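Local coordinates for protein esterase E25 (Uncultured bacterium, PDB 4Q05) that hydrolyses carboxylic esters and probably works as a dimer, as a member of the bacterial hormone-sensitive lipase family with an alpha/beta hydrolase fold, at residues A[70-75]-A[84-89]; A[102-107]-A[156-161]; A[117-122]-A[151-156]; A[328-333]-A[341-346]. One frame throughout, in Å; residues are numbered along the deposited sequence. Where two conformers were deposited one is given.

Contact 1: A[70-75]-A[84-89]; sequences LNLVPR and ITQLDE
Leu72 holds its CG anti to the backbone N (chi1 -169°), while Leu87 holds its CG anti to the carbonyl carbon (chi1 -67°). These torsions bring the two leucines tip to tip across the gap. CD2 of Leu72 lies 3.9 Å from CD1 of Leu87. The backbones stay well apart, with 10.4 Å between the CA atoms of Leu72 and Leu87, and the branched side chains span that distance. The other methyl of Leu72, CD1, comes loosely up to the amide of Gln86, at 4.5 Å from OE1 of Gln86.

Leu72 is the first residue past helix 66-71 and the centre of an inverse gamma turn. A weak bond of 3.2 Å from Val73 N to Asn71 O closes this turn. Leu87 lies near the end of helix 77-88. Phe262 of helix 262-271 touches both leucines and extends the apolar patch. In relatives of this family the N-terminal helices form part of a cap over the active site, and these helices probably do the same. The contact is small and close to the surface. With no charge or hydrogen bond across it, it rests on apolar side-chain contact alone, and its hold is probably weak and not directional.

Contact 2: A[102-107]-A[156-161]; sequences LSVSVE and IATLAK
Thr158 presents its methyl CG2 to two side chains, Val104 and Leu102. Thr158 has the largest share of the buried surface. CG2 of Val104 lies only 3.3 Å from CG2 of Thr158. This is tighter than normal carbon contact, and its exact value should be read with caution. The two side chains meet at an oblique angle. Val104 offers this methyl because CG1 stands anti to the backbone N (chi1 -177°), which puts CG2 beside that N.

Leu102 crosses Thr158 at about a right angle. Its CB is 3.8 Å from CG2 of Thr158, and its CD1 lies 4.0 Å from OG1 of Thr158. Between Leu102 and Val104 the chain turns at Ser103, where positive phi (65°) and two bonds back into the last turn make a Schellman motif. It ends helix 91-102 and leads into the edge strand 105-111. Helix 151-160, which carries Thr158, is the helix of the beta-alpha-beta crossover from strand 132-136 to strand 164-168. The hydroxyl of Thr158 is held within its own helix by a hydrogen bond to Ile154 O, with a weak one to Val155 O. Val104 also touches Val119 of the neighbouring strand 114-120, and Leu102 touches Leu339.

Contact 3: A[117-122]-A[151-156]; sequences YYVTPV and IEAIVI
Val119 meets Ala153 and Ile154, and all three are buried. The apolar side-chain contacts come first. The two methyls of Val119 divide the work. CG2 of Val119 faces the CB of Ala153 at 4.0 Å. CG1 of Val119 lies 4.1 Å from CG1 of Ile154. Ile154 keeps CG1 anti to its carbonyl carbon (chi1 -68°), beside the backbone N. Its CB does not point at the strand, and it meets Val119 from the flank.

Contacts to the helix backbone form the second kind. CG1 of Val119 also rests against the main chain, 3.8 Å from Ala153 O and 3.9 Å from the CA of Ile154. The small CB of Ala153 fits this close approach of strand and helix, where the CA atoms of Val119 and Ile154 are 6.4 Å apart. The pairs are at ordinary van der Waals distance.

Polar bonds lie around the contact. Backbone bonds tie Val119 to Val164 on one neighbouring strand and Thr120 to Ser105 on the other. Within the helix, Ile156 N bonds to Glu152 O at 2.9 Å. OE2 of Glu152 is hydrogen-bonded to Tyr335 OH, and OE1 to OG of Ser205, which lies in the probable nucleophile elbow.

Ile154 also packs on Ile98 and Ser99 of helix 91-102, which lies beside helix 151-160. Helix 151-160 joins strand 132-136 to strand 164-168, and here it packs on the antiparallel strand 114-120. This matches the alpha/beta hydrolase fold, whose strand order begins 1-2-4-3.

Contact 4: A[328-333]-A[341-346]; sequences EGIAHG and APETQH
Glu343 leaves the first turn of helix 342-358 and passes Ile330 on its way to a water. Its CB lies 4.0 Å from CD1 of Ile330. Its CG is a little farther, 4.4 Å from CD1 of the same Ile330. The two side chains slide past each other in opposite directions, so the aliphatic part of the glutamate lies alongside the end of the isoleucine. CG stands anti to the carbonyl carbon (chi1 -73°), and the chain then bends (chi2 84°). After the bend, OE2 is the carboxylate oxygen turned to the side of Glu328 O.

At the tip the two oxygens part company. OE1 bonds to the hydroxyl of Ser51. OE2 takes a hydrogen bond from a water at 2.5 Å, a short distance that is best not pressed. The same water donates to Glu328 O, 2.8 Å from the water oxygen. It probably bridges the buried carboxylate to the buried carbonyl in this way. Glu328 O and Glu343 OE2 are 4.5 Å apart, too far for a direct bond.

The carboxylate of Glu328 points elsewhere, to Asp244 N and Ser306 OG of the second subunit. This places the contact beside the dimer interface. The segment 328-333 follows strand 322-327, one of the two edge strands of the sheet within this chain, and carries His332 where this fold usually has its catalytic histidine. Leu54 of helix 52-59 touches both Ile330 and Glu343, so helix 52-59 packs against both the loop after strand 322-327 and the start of helix 342-358.

Contacts 3 and 4 are buried, contact 2 is partly buried, and contact 1 lies near the surface. Contacts 2 and 3 use the same helix, 151-160, and share Ile156. Their strands, 105-111 and 114-120, are neighbours in the sheet, and contact 3 is nested inside the loop closed by contact 2. Contact 4 meets contact 2 through Leu159 and Thr344, with their centres about 18 Å apart. Contact 1 touches none of the others. Its centre is about 26 Å or more from theirs. The first three contacts are apolar. Contact 4 differs, as a water and a carboxylate join its two segments close to the second subunit.

Contact 1: A[70-75]-A[84-89]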
loop_
_atom_site.group_PDB
_atom_site.type_symbol
_atom_site.label_atom_id
_atom_site.label_comp_id
_atom_site.label_asym_id
_atom_site.label_seq_id
_atom_site.Cartn_x
_atom_site.Cartn_y
_atom_site.Cartn_z
ATOM N N LEU A 70 -25.872 8.512 1.315
ATOM C CA LEU A 70 -26.796 7.645 2.038
ATOM C C LEU A 70 -28.231 7.853 1.571
ATOM O O LEU A 70 -29.050 6.938 1.632
ATOM C CB LEU A 70 -26.721 7.926 3.537
ATOM C CG LEU A 70 -26.344 6.756 4.440
ATOM C CD1 LEU A 70 -24.883 6.392 4.232
ATOM C CD2 LEU A 70 -26.614 7.104 5.906
ATOM N N ASN A 71 -28.530 9.065 1.114
ATOM C CA ASN A 71 -29.882 9.413 0.704
ATOM C C ASN A 71 -30.092 9.383 -0.807
ATOM O O ASN A 71 -31.225 9.489 -1.282
ATOM C CB ASN A 71 -30.283 10.776 1.265
ATOM C CG ASN A 71 -30.450 10.756 2.776
ATOM O OD1 ASN A 71 -30.615 9.693 3.390
ATOM N ND2 ASN A 71 -30.415 11.937 3.383
ATOM N N LEU A 72 -29.003 9.230 -1.560
ATOM C CA LEU A 72 -29.094 9.151 -3.014
ATOM C C LEU A 72 -29.273 7.692 -3.422
ATOM O O LEU A 72 -28.308 6.979 -3.712
ATOM C CB LEU A 72 -27.858 9.759 -3.677
ATOM C CG LEU A 72 -27.976 9.963 -5.186
ATOM C CD1 LEU A 72 -29.262 10.707 -5.534
ATOM C CD2 LEU A 72 -26.758 10.712 -5.707
ATOM N N VAL A 73 -30.521 7.244 -3.421
ATOM C CA VAL A 73 -30.798 5.851 -3.704
ATOM C C VAL A 73 -31.895 5.768 -4.752
ATOM O O VAL A 73 -33.055 5.563 -4.425
ATOM C CB VAL A 73 -31.184 5.087 -2.421
ATOM C CG1 VAL A 73 -31.415 3.614 -2.724
ATOM C CG2 VAL A 73 -30.087 5.252 -1.365
ATOM N N PRO A 74 -31.516 5.945 -6.025
ATOM C CA PRO A 74 -32.459 5.815 -7.137
ATOM C C PRO A 74 -33.069 4.420 -7.138
ATOM O O PRO A 74 -32.380 3.432 -6.875
ATOM C CB PRO A 74 -31.574 5.991 -8.380
ATOM C CG PRO A 74 -30.308 6.649 -7.882
ATOM C CD PRO A 74 -30.131 6.165 -6.482
ATOM N N ARG A 75 -34.358 4.345 -7.430
ATOM C CA ARG A 75 -35.032 3.060 -7.527
ATOM C C ARG A 75 -35.537 2.843 -8.944
ATOM O O ARG A 75 -35.552 1.721 -9.437
ATOM C CB ARG A 75 -36.182 2.964 -6.522
ATOM C CG ARG A 75 -35.737 2.580 -5.131
ATOM C CD ARG A 75 -36.488 3.340 -4.050
ATOM N NE ARG A 75 -37.882 2.934 -3.920
ATOM C CZ ARG A 75 -38.921 3.738 -4.126
ATOM N NH1 ARG A 75 -38.728 5.005 -4.479
ATOM N NH2 ARG A 75 -40.156 3.273 -3.979
ATOM N N ILE A 84 -27.549 10.225 -12.215
ATOM C CA ILE A 84 -26.356 10.104 -13.044
ATOM C C ILE A 84 -25.972 11.456 -13.629
ATOM O O ILE A 84 -24.834 11.903 -13.496
ATOM C CB ILE A 84 -26.562 9.057 -14.154
ATOM C CG1 ILE A 84 -26.506 7.653 -13.543
ATOM C CG2 ILE A 84 -25.510 9.211 -15.240
ATOM C CD1 ILE A 84 -27.036 6.537 -14.437
ATOM N N THR A 85 -26.934 12.104 -14.273
ATOM C CA THR A 85 -26.751 13.455 -14.773
ATOM C C THR A 85 -26.198 14.369 -13.694
ATOM O O THR A 85 -25.225 15.080 -13.915
ATOM C CB THR A 85 -28.082 14.030 -15.250
ATOM O OG1 THR A 85 -28.529 13.281 -16.383
ATOM C CG2 THR A 85 -27.916 15.500 -15.637
ATOM N N GLN A 86 -26.818 14.340 -12.519
ATOM C CA GLN A 86 -26.384 15.189 -11.409
ATOM C C GLN A 86 -24.925 14.922 -11.033
ATOM O O GLN A 86 -24.137 15.852 -10.880
ATOM C CB GLN A 86 -27.294 14.990 -10.198
ATOM C CG GLN A 86 -26.776 15.596 -8.901
ATOM C CD GLN A 86 -27.506 15.058 -7.672
ATOM O OE1 GLN A 86 -28.620 14.533 -7.774
ATOM N NE2 GLN A 86 -26.872 15.176 -6.505
ATOM N N LEU A 87 -24.565 13.652 -10.884
ATOM C CA LEU A 87 -23.204 13.304 -10.499
ATOM C C LEU A 87 -22.175 13.591 -11.593
ATOM O O LEU A 87 -21.020 13.846 -11.290
ATOM C CB LEU A 87 -23.122 11.845 -10.044
ATOM C CG LEU A 87 -23.885 11.630 -8.738
ATOM C CD1 LEU A 87 -23.975 10.164 -8.404
ATOM C CD2 LEU A 87 -23.219 12.412 -7.609
ATOM N N ASP A 88 -22.602 13.554 -12.854
ATOM C CA ASP A 88 -21.696 13.781 -13.984
ATOM C C ASP A 88 -21.545 15.265 -14.299
ATOM O O ASP A 88 -20.774 15.654 -15.176
ATOM C CB ASP A 88 -22.208 13.081 -15.246
ATOM C CG ASP A 88 -21.947 11.589 -15.245
ATOM O OD1 ASP A 88 -21.159 11.111 -14.398
ATOM O OD2 ASP A 88 -22.518 10.902 -16.119
ATOM N N GLU A 89 -22.298 16.089 -13.587
ATOM C CA GLU A 89 -22.341 17.512 -13.886
ATOM C C GLU A 89 -20.940 18.112 -13.858
ATOM O O GLU A 89 -20.187 17.895 -12.910
ATOM C CB GLU A 89 -23.238 18.212 -12.871
ATOM C CG GLU A 89 -23.763 19.559 -13.296
ATOM C CD GLU A 89 -24.953 19.978 -12.452
ATOM O OE1 GLU A 89 -26.060 19.442 -12.688
ATOM O OE2 GLU A 89 -24.776 20.820 -11.542
#

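Contact 2: A[102-107]-A[156-161]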
loop_
_atom_site.group_PDB
_atom_site.type_symbol
_atom_site.label_atom_id
_atom_site.label_comp_id
_atom_site.label_asym_id
_atom_site.label_seq_id
_atom_site.Cartn_x
_atom_site.Cartn_y
_atom_site.Cartn_z
ATOM N N LEU A 102 -3.496 21.565 -21.659
ATOM C CA LEU A 102 -2.338 20.708 -21.856
ATOM C C LEU A 102 -2.114 20.339 -23.319
ATOM O O LEU A 102 -1.183 19.607 -23.651
ATOM C CB LEU A 102 -2.457 19.460 -20.984
ATOM C CG LEU A 102 -2.480 19.784 -19.487
ATOM C CD1 LEU A 102 -2.800 18.557 -18.655
ATOM C CD2 LEU A 102 -1.153 20.382 -19.070
ATOM N N SER A 103 -2.965 20.857 -24.195
ATOM C CA SER A 103 -2.817 20.584 -25.613
ATOM C C SER A 103 -3.032 19.099 -25.889
ATOM O O SER A 103 -2.290 18.482 -26.647
ATOM C CB SER A 103 -1.429 21.022 -26.091
ATOM O OG SER A 103 -1.293 22.431 -25.994
ATOM N N VAL A 104 -4.048 18.525 -25.260
ATOM C CA VAL A 104 -4.396 17.144 -25.521
ATOM C C VAL A 104 -5.545 17.127 -26.517
ATOM O O VAL A 104 -6.526 17.848 -26.361
ATOM C CB VAL A 104 -4.790 16.398 -24.232
ATOM C CG1 VAL A 104 -5.072 14.942 -24.542
ATOM C CG2 VAL A 104 -3.667 16.492 -23.214
ATOM N N SER A 105 -5.396 16.331 -27.567
ATOM C CA SER A 105 -6.455 16.163 -28.547
ATOM C C SER A 105 -7.407 15.105 -28.017
ATOM O O SER A 105 -6.974 14.007 -27.662
ATOM C CB SER A 105 -5.854 15.724 -29.887
ATOM O OG SER A 105 -6.821 15.112 -30.716
ATOM N N VAL A 106 -8.693 15.440 -27.944
ATOM C CA VAL A 106 -9.711 14.467 -27.569
ATOM C C VAL A 106 -10.779 14.364 -28.647
ATOM O O VAL A 106 -11.546 15.304 -28.872
ATOM C CB VAL A 106 -10.383 14.824 -26.241
ATOM C CG1 VAL A 106 -11.404 13.759 -25.884
ATOM C CG2 VAL A 106 -9.331 14.968 -25.140
ATOM N N GLU A 107 -10.834 13.219 -29.313
ATOM C CA GLU A 107 -11.694 13.089 -30.492
ATOM C C GLU A 107 -12.588 11.873 -30.413
ATOM O O GLU A 107 -12.098 10.750 -30.269
ATOM C CB GLU A 107 -10.852 13.006 -31.764
ATOM C CG GLU A 107 -10.115 14.304 -32.099
ATOM C CD GLU A 107 -11.037 15.387 -32.639
ATOM O OE1 GLU A 107 -12.249 15.124 -32.826
ATOM O OE2 GLU A 107 -10.546 16.505 -32.884
ATOM N N ILE A 156 -3.626 10.340 -18.009
ATOM C CA ILE A 156 -2.735 9.279 -18.404
ATOM C C ILE A 156 -1.977 9.669 -19.675
ATOM O O ILE A 156 -0.754 9.526 -19.760
ATOM C CB ILE A 156 -3.524 7.969 -18.634
ATOM C CG1 ILE A 156 -4.107 7.461 -17.307
ATOM C CG2 ILE A 156 -2.643 6.926 -19.274
ATOM C CD1 ILE A 156 -5.095 6.287 -17.470
ATOM N N ALA A 157 -2.707 10.152 -20.671
ATOM C CA ALA A 157 -2.070 10.495 -21.945
ATOM C C ALA A 157 -0.924 11.496 -21.749
ATOM O O ALA A 157 0.199 11.234 -22.171
ATOM C CB ALA A 157 -3.089 11.024 -22.937
ATOM N N THR A 158 -1.201 12.625 -21.099
ATOM C CA THR A 158 -0.177 13.663 -20.954
ATOM C C THR A 158 0.982 13.240 -20.094
ATOM O O THR A 158 2.130 13.462 -20.456
ATOM C CB THR A 158 -0.692 14.968 -20.319
ATOM O OG1 THR A 158 -1.879 14.725 -19.557
ATOM C CG2 THR A 158 -0.944 15.989 -21.362
ATOM N N LEU A 159 0.684 12.653 -18.942
ATOM C CA LEU A 159 1.737 12.372 -17.974
ATOM C C LEU A 159 2.465 11.078 -18.257
ATOM O O LEU A 159 3.667 10.999 -18.048
ATOM C CB LEU A 159 1.178 12.378 -16.554
ATOM C CG LEU A 159 0.628 13.749 -16.166
ATOM C CD1 LEU A 159 0.281 13.809 -14.693
ATOM C CD2 LEU A 159 1.643 14.812 -16.519
ATOM N N ALA A 160 1.756 10.050 -18.720
ATOM C CA ALA A 160 2.452 8.830 -19.087
ATOM C C ALA A 160 3.017 8.922 -20.511
ATOM O O ALA A 160 3.736 8.032 -20.951
ATOM C CB ALA A 160 1.552 7.602 -18.927
ATOM N N LYS A 161 2.689 10.007 -21.212
ATOM C CA LYS A 161 3.223 10.273 -22.549
ATOM C C LYS A 161 2.947 9.140 -23.526
ATOM O O LYS A 161 3.861 8.569 -24.127
ATOM C CB LYS A 161 4.718 10.552 -22.471
ATOM C CG LYS A 161 5.054 11.720 -21.544
ATOM C CD LYS A 161 6.560 11.920 -21.446
ATOM C CE LYS A 161 6.907 13.027 -20.450
ATOM N NZ LYS A 161 8.384 13.137 -20.255
#

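Contact 3: A[117-122]-A[151-156]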
loop_
_atom_site.group_PDB
_atom_site.type_symbol
_atom_site.label_atom_id
_atom_site.label_comp_id
_atom_site.label_asym_id
_atom_site.label_seq_id
_atom_site.Cartn_x
_atom_site.Cartn_y
_atom_site.Cartn_z
ATOM N N TYR A 117 -13.006 7.459 -27.429
ATOM C CA TYR A 117 -12.351 8.749 -27.553
ATOM C C TYR A 117 -10.880 8.530 -27.767
ATOM O O TYR A 117 -10.229 7.835 -26.974
ATOM C CB TYR A 117 -12.593 9.611 -26.312
ATOM C CG TYR A 117 -14.020 10.073 -26.221
ATOM C CD1 TYR A 117 -14.439 11.225 -26.874
ATOM C CD2 TYR A 117 -14.960 9.332 -25.526
ATOM C CE1 TYR A 117 -15.760 11.633 -26.814
ATOM C CE2 TYR A 117 -16.275 9.734 -25.462
ATOM C CZ TYR A 117 -16.668 10.882 -26.104
ATOM O OH TYR A 117 -17.983 11.276 -26.038
ATOM N N TYR A 118 -10.368 9.106 -28.855
ATOM C CA TYR A 118 -8.946 9.095 -29.144
ATOM C C TYR A 118 -8.324 10.278 -28.428
ATOM O O TYR A 118 -8.694 11.417 -28.675
ATOM C CB TYR A 118 -8.698 9.219 -30.639
ATOM C CG TYR A 118 -9.159 8.014 -31.427
ATOM C CD1 TYR A 118 -10.478 7.902 -31.846
ATOM C CD2 TYR A 118 -8.273 6.988 -31.753
ATOM C CE1 TYR A 118 -10.899 6.803 -32.568
ATOM C CE2 TYR A 118 -8.691 5.887 -32.473
ATOM C CZ TYR A 118 -10.004 5.800 -32.876
ATOM O OH TYR A 118 -10.432 4.707 -33.595
ATOM N N VAL A 119 -7.384 9.991 -27.542
ATOM C CA VAL A 119 -6.796 10.996 -26.664
ATOM C C VAL A 119 -5.308 11.019 -26.959
ATOM O O VAL A 119 -4.591 10.072 -26.642
ATOM C CB VAL A 119 -7.055 10.665 -25.174
ATOM C CG1 VAL A 119 -6.452 11.752 -24.244
ATOM C CG2 VAL A 119 -8.555 10.530 -24.907
ATOM N N THR A 120 -4.863 12.082 -27.618
ATOM C CA THR A 120 -3.482 12.190 -28.070
ATOM C C THR A 120 -2.793 13.361 -27.380
ATOM O O THR A 120 -3.213 14.507 -27.532
ATOM C CB THR A 120 -3.420 12.417 -29.593
ATOM O OG1 THR A 120 -4.366 11.559 -30.238
ATOM C CG2 THR A 120 -2.030 12.127 -30.131
ATOM N N PRO A 121 -1.731 13.074 -26.613
ATOM C CA PRO A 121 -0.985 14.120 -25.906
ATOM C C PRO A 121 0.009 14.769 -26.859
ATOM O O PRO A 121 0.293 14.165 -27.882
ATOM C CB PRO A 121 -0.227 13.325 -24.846
ATOM C CG PRO A 121 0.049 12.027 -25.500
ATOM C CD PRO A 121 -1.140 11.741 -26.405
ATOM N N VAL A 122 0.528 15.953 -26.541
ATOM C CA VAL A 122 1.497 16.597 -27.431
ATOM C C VAL A 122 2.808 15.845 -27.455
ATOM O O VAL A 122 3.544 15.896 -28.436
ATOM C CB VAL A 122 1.804 18.048 -27.023
ATOM C CG1 VAL A 122 0.865 19.006 -27.726
ATOM C CG2 VAL A 122 1.735 18.205 -25.514
ATOM N N ILE A 151 -11.535 12.433 -18.595
ATOM C CA ILE A 151 -10.611 13.112 -17.677
ATOM C C ILE A 151 -9.389 12.263 -17.335
ATOM O O ILE A 151 -8.252 12.672 -17.565
ATOM C CB ILE A 151 -11.308 13.586 -16.393
ATOM C CG1 ILE A 151 -12.404 14.589 -16.745
ATOM C CG2 ILE A 151 -10.297 14.230 -15.435
ATOM C CD1 ILE A 151 -13.267 14.994 -15.565
ATOM N N GLU A 152 -9.604 11.065 -16.815
ATOM C CA GLU A 152 -8.458 10.247 -16.432
ATOM C C GLU A 152 -7.597 9.860 -17.644
ATOM O O GLU A 152 -6.377 9.721 -17.530
ATOM C CB GLU A 152 -8.895 9.006 -15.659
ATOM C CG GLU A 152 -7.741 8.113 -15.236
ATOM C CD GLU A 152 -8.206 6.867 -14.493
ATOM O OE1 GLU A 152 -9.273 6.306 -14.839
ATOM O OE2 GLU A 152 -7.495 6.443 -13.564
ATOM N N ALA A 153 -8.242 9.672 -18.794
ATOM C CA ALA A 153 -7.541 9.348 -20.032
ATOM C C ALA A 153 -6.617 10.486 -20.425
ATOM O O ALA A 153 -5.510 10.274 -20.910
ATOM C CB ALA A 153 -8.542 9.104 -21.150
ATOM N N ILE A 154 -7.101 11.702 -20.250
ATOM C CA ILE A 154 -6.299 12.883 -20.550
ATOM C C ILE A 154 -5.071 12.927 -19.632
ATOM O O ILE A 154 -3.955 13.212 -20.080
ATOM C CB ILE A 154 -7.144 14.147 -20.385
ATOM C CG1 ILE A 154 -8.230 14.192 -21.468
ATOM C CG2 ILE A 154 -6.269 15.405 -20.424
ATOM C CD1 ILE A 154 -9.361 15.159 -21.141
ATOM N N VAL A 155 -5.278 12.615 -18.354
ATOM C CA VAL A 155 -4.179 12.614 -17.392
ATOM C C VAL A 155 -3.151 11.551 -17.740
ATOM O O VAL A 155 -1.945 11.810 -17.761
ATOM C CB VAL A 155 -4.663 12.339 -15.957
ATOM C CG1 VAL A 155 -3.468 12.128 -15.050
ATOM C CG2 VAL A 155 -5.541 13.469 -15.455
ATOM N N ILE A 156 -3.626 10.340 -18.009
ATOM C CA ILE A 156 -2.735 9.279 -18.404
ATOM C C ILE A 156 -1.977 9.669 -19.675
ATOM O O ILE A 156 -0.754 9.526 -19.760
ATOM C CB ILE A 156 -3.524 7.969 -18.634
ATOM C CG1 ILE A 156 -4.107 7.461 -17.307
ATOM C CG2 ILE A 156 -2.643 6.926 -19.274
ATOM C CD1 ILE A 156 -5.095 6.287 -17.470
#

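Contact 4: A[328-333]-A[341-346]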
loop_
_atom_site.group_PDB
_atom_site.type_symbol
_atom_site.label_atom_id
_atom_site.label_comp_id
_atom_site.label_asym_id
_atom_site.label_seq_id
_atom_site.Cartn_x
_atom_site.Cartn_y
_atom_site.Cartn_z
ATOM N N GLU A 328 -0.060 8.738 0.672
ATOM C CA GLU A 328 -0.560 9.421 1.856
ATOM C C GLU A 328 -1.558 10.508 1.453
ATOM O O GLU A 328 -1.252 11.336 0.594
ATOM C CB GLU A 328 0.627 10.068 2.578
ATOM C CG GLU A 328 0.282 10.944 3.757
ATOM C CD GLU A 328 -0.141 10.134 4.952
ATOM O OE1 GLU A 328 -0.371 8.912 4.791
ATOM O OE2 GLU A 328 -0.252 10.714 6.048
ATOM N N GLY A 329 -2.736 10.501 2.079
ATOM C CA GLY A 329 -3.747 11.531 1.885
ATOM C C GLY A 329 -4.719 11.280 0.741
ATOM O O GLY A 329 -5.795 11.879 0.676
ATOM N N ILE A 330 -4.365 10.368 -0.155
ATOM C CA ILE A 330 -5.157 10.187 -1.365
ATOM C C ILE A 330 -6.387 9.302 -1.186
ATOM O O ILE A 330 -6.294 8.176 -0.664
ATOM C CB ILE A 330 -4.275 9.708 -2.530
ATOM C CG1 ILE A 330 -3.613 10.931 -3.186
ATOM C CG2 ILE A 330 -5.077 8.887 -3.544
ATOM C CD1 ILE A 330 -3.024 10.661 -4.566
ATOM N N ALA A 331 -7.536 9.831 -1.611
ATOM C CA ALA A 331 -8.788 9.088 -1.604
ATOM C C ALA A 331 -9.067 8.556 -3.003
ATOM O O ALA A 331 -8.284 8.776 -3.919
ATOM C CB ALA A 331 -9.939 9.979 -1.144
ATOM N N HIS A 332 -10.204 7.878 -3.163
ATOM C CA HIS A 332 -10.593 7.260 -4.431
ATOM C C HIS A 332 -10.437 8.203 -5.618
ATOM O O HIS A 332 -11.163 9.175 -5.717
ATOM C CB HIS A 332 -12.052 6.838 -4.342
ATOM C CG HIS A 332 -12.594 6.229 -5.593
ATOM N ND1 HIS A 332 -12.277 4.948 -6.000
ATOM C CD2 HIS A 332 -13.466 6.713 -6.511
ATOM C CE1 HIS A 332 -12.931 4.674 -7.115
ATOM N NE2 HIS A 332 -13.656 5.728 -7.447
ATOM N N GLY A 333 -9.502 7.903 -6.513
ATOM C CA GLY A 333 -9.312 8.691 -7.719
ATOM C C GLY A 333 -8.515 9.978 -7.577
ATOM O O GLY A 333 -8.304 10.664 -8.570
ATOM N N ALA A 341 -0.155 17.983 -8.588
ATOM C CA ALA A 341 0.223 17.300 -7.355
ATOM C C ALA A 341 1.502 16.500 -7.584
ATOM O O ALA A 341 1.599 15.736 -8.543
ATOM C CB ALA A 341 -0.897 16.387 -6.875
ATOM N N PRO A 342 2.504 16.689 -6.722
ATOM C CA PRO A 342 3.657 15.794 -6.875
ATOM C C PRO A 342 3.261 14.319 -6.888
ATOM O O PRO A 342 3.916 13.556 -7.579
ATOM C CB PRO A 342 4.525 16.136 -5.662
ATOM C CG PRO A 342 4.281 17.645 -5.492
ATOM C CD PRO A 342 2.798 17.837 -5.835
ATOM N N GLU A 343 2.222 13.930 -6.153
ATOM C CA GLU A 343 1.790 12.529 -6.116
ATOM C C GLU A 343 1.406 12.050 -7.507
ATOM O O GLU A 343 1.770 10.965 -7.939
ATOM C CB GLU A 343 0.581 12.359 -5.184
ATOM C CG GLU A 343 0.918 12.468 -3.697
ATOM C CD GLU A 343 0.955 13.907 -3.189
ATOM O OE1 GLU A 343 0.803 14.849 -3.998
ATOM O OE2 GLU A 343 1.134 14.099 -1.963
ATOM N N THR A 344 0.642 12.880 -8.192
ATOM C CA THR A 344 0.174 12.592 -9.536
ATOM C C THR A 344 1.317 12.586 -10.533
ATOM O O THR A 344 1.414 11.700 -11.385
ATOM C CB THR A 344 -0.876 13.646 -9.938
ATOM O OG1 THR A 344 -1.983 13.543 -9.041
ATOM C CG2 THR A 344 -1.346 13.449 -11.364
ATOM N N GLN A 345 2.206 13.568 -10.437
ATOM C CA GLN A 345 3.341 13.619 -11.349
ATOM C C GLN A 345 4.213 12.389 -11.166
ATOM O O GLN A 345 4.701 11.812 -12.131
ATOM C CB GLN A 345 4.171 14.882 -11.118
ATOM C CG GLN A 345 3.437 16.164 -11.434
ATOM C CD GLN A 345 4.277 17.376 -11.131
ATOM O OE1 GLN A 345 5.260 17.295 -10.390
ATOM N NE2 GLN A 345 3.903 18.512 -11.703
ATOM N N HIS A 346 4.403 11.984 -9.918
ATOM C CA HIS A 346 5.220 10.809 -9.645
ATOM C C HIS A 346 4.506 9.555 -10.158
ATOM O O HIS A 346 5.084 8.728 -10.876
ATOM C CB HIS A 346 5.465 10.692 -8.144
ATOM C CG HIS A 346 6.108 9.402 -7.739
ATOM N ND1 HIS A 346 7.225 8.900 -8.365
ATOM C CD2 HIS A 346 5.794 8.520 -6.760
ATOM C CE1 HIS A 346 7.574 7.758 -7.791
ATOM N NE2 HIS A 346 6.721 7.509 -6.816
HETATM O O HOH W 1 1.261 12.058 -0.491
#